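PDB 4MYK: formiminoglutamase from Trypanosoma cruzi, which hydrolyses N-formimino-L-glutamate to L-glutamate and formamide, as an arginase-like manganese enzyme. Local coordinates for residues P38-C43 with G48-K53. The protein carries 1 engineered substitution. Numbering follows the deposited sequence.
Sequences PYDEGC and GRAGAK
Asp40 reaches across to the backbone of the returning chain and holds it by one oxygen. Its OD2 accepts from Lys53 N at 3.1 Å, nearly in line with the C-O bond, and from Gly51 N at 3.3 Å, this second donor sitting above the carboxylate plane. Ala52 N is about as near to OD2 but its N-H points too far off line to bond to it. The packed part continues at Pro38, where its carbonyl O meets Lys53 CB at 3.2 Å, and Pro38 CB in turn rests against Lys53 O. Lys53 CG stands between its own N and carbonyl carbon (chi1 77°), a torsion that carries CG and CD across Asp40 OD2. The chain then bends at chi4, and Lys53 NZ stays 4.1 Å from Asp40 OD2, too far for a salt bridge. On this looser, wetter side a water donates to Asp40 OD1 and accepts from Lys53 NZ, while exposed Ala50 puts its methyl beside OD1. At the far end Gly48 N closes the loop on Cys43 O, 2.9 Å away. Both segments belong to the connection between strand 32-37 and helix 55-63 of the arginase fold. Cys43, in a disulfide with Cys250, touches the manganese ligands Asn122 and His148. With two N-H groups on OD2 and the lysine ammonium linked through water to OD1, Asp40 is probably stabilised as the carboxylate.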
loop_
_atom_site.group_PDB
_atom_site.type_symbol
_atom_site.label_atom_id
_atom_site.label_comp_id
_atom_site.label_asym_id
_atom_site.label_seq_id
_atom_site.Cartn_x
_atom_site.Cartn_y
_atom_site.Cartn_z
ATOM N N PRO A 38 10.855 19.208 18.347
ATOM C CA PRO A 38 11.650 19.117 17.119
ATOM C C PRO A 38 13.071 18.587 17.362
ATOM O O PRO A 38 14.037 19.319 17.153
ATOM C CB PRO A 38 11.711 20.575 16.635
ATOM C CG PRO A 38 11.099 21.426 17.742
ATOM C CD PRO A 38 10.927 20.554 18.935
ATOM N N TYR A 39 13.193 17.333 17.800
ATOM C CA TYR A 39 14.498 16.716 18.017
ATOM C C TYR A 39 14.554 15.318 17.419
ATOM O O TYR A 39 13.585 14.572 17.470
ATOM C CB TYR A 39 14.855 16.693 19.507
ATOM C CG TYR A 39 14.914 18.080 20.096
ATOM C CD1 TYR A 39 16.094 18.811 20.086
ATOM C CD2 TYR A 39 13.776 18.675 20.633
ATOM C CE1 TYR A 39 16.137 20.098 20.610
ATOM C CE2 TYR A 39 13.807 19.962 21.163
ATOM C CZ TYR A 39 14.988 20.666 21.150
ATOM O OH TYR A 39 15.018 21.938 21.673
ATOM N N ASP A 40 15.706 14.976 16.863
ATOM C CA ASP A 40 15.884 13.753 16.095
ATOM C C ASP A 40 15.829 12.483 16.919
ATOM O O ASP A 40 15.312 11.470 16.465
ATOM C CB ASP A 40 17.250 13.775 15.389
ATOM C CG ASP A 40 17.184 14.330 13.979
ATOM O OD1 ASP A 40 18.202 14.223 13.269
ATOM O OD2 ASP A 40 16.124 14.861 13.575
ATOM N N GLU A 41 16.399 12.535 18.115
ATOM C CA GLU A 41 16.793 11.322 18.837
ATOM C C GLU A 41 15.715 10.250 19.049
ATOM O O GLU A 41 14.644 10.502 19.601
ATOM C CB GLU A 41 17.478 11.683 20.154
ATOM C CG GLU A 41 18.841 12.347 19.971
ATOM C CD GLU A 41 18.765 13.827 19.573
ATOM O OE1 GLU A 41 17.652 14.397 19.584
ATOM O OE2 GLU A 41 19.828 14.419 19.261
ATOM N N GLY A 42 16.040 9.040 18.604
ATOM C CA GLY A 42 15.153 7.899 18.689
ATOM C C GLY A 42 15.672 6.830 17.753
ATOM O O GLY A 42 16.799 6.368 17.893
ATOM N N CYS A 43 14.860 6.459 16.771
ATOM C CA CYS A 43 15.204 5.365 15.863
ATOM C C CYS A 43 16.334 5.702 14.877
ATOM O O CYS A 43 16.926 4.801 14.269
ATOM C CB CYS A 43 13.959 4.872 15.115
ATOM S SG CYS A 43 14.123 3.197 14.507
ATOM N N GLY A 48 17.854 4.228 11.600
ATOM C CA GLY A 48 17.034 5.246 10.967
ATOM C C GLY A 48 17.791 6.473 10.491
ATOM O O GLY A 48 18.966 6.673 10.814
ATOM N N ARG A 49 17.105 7.306 9.715
ATOM C CA ARG A 49 17.710 8.495 9.141
ATOM C C ARG A 49 17.335 9.706 9.970
ATOM O O ARG A 49 16.302 9.698 10.647
ATOM C CB ARG A 49 17.229 8.694 7.705
ATOM C CG ARG A 49 17.566 7.544 6.756
ATOM C CD ARG A 49 17.192 7.931 5.342
ATOM N NE ARG A 49 17.325 9.375 5.176
ATOM C CZ ARG A 49 16.750 10.086 4.212
ATOM N NH1 ARG A 49 15.988 9.488 3.297
ATOM N NH2 ARG A 49 16.939 11.400 4.168
ATOM N N ALA A 50 18.185 10.735 9.912
ATOM C CA ALA A 50 17.902 12.046 10.501
ATOM C C ALA A 50 16.698 12.719 9.844
ATOM O O ALA A 50 16.380 12.444 8.696
ATOM C CB ALA A 50 19.129 12.956 10.376
ATOM N N GLY A 51 16.040 13.616 10.574
ATOM C CA GLY A 51 14.935 14.380 10.012
ATOM C C GLY A 51 13.659 14.493 10.838
ATOM O O GLY A 51 12.795 15.312 10.519
ATOM N N ALA A 52 13.537 13.678 11.885
ATOM C CA ALA A 52 12.334 13.682 12.715
ATOM C C ALA A 52 12.108 15.024 13.411
ATOM O O ALA A 52 10.989 15.365 13.802
ATOM C CB ALA A 52 12.378 12.553 13.739
ATOM N N LYS A 53 13.177 15.791 13.572
ATOM C CA LYS A 53 13.050 17.109 14.169
ATOM C C LYS A 53 12.209 18.046 13.289
ATOM O O LYS A 53 11.756 19.093 13.748
ATOM C CB LYS A 53 14.428 17.716 14.413
ATOM C CG LYS A 53 15.063 18.252 13.153
ATOM C CD LYS A 53 16.558 18.387 13.292
ATOM C CE LYS A 53 17.161 18.713 11.939
ATOM N NZ LYS A 53 16.544 17.893 10.846
HETATM O O HOH W 1 18.368 15.897 11.354
#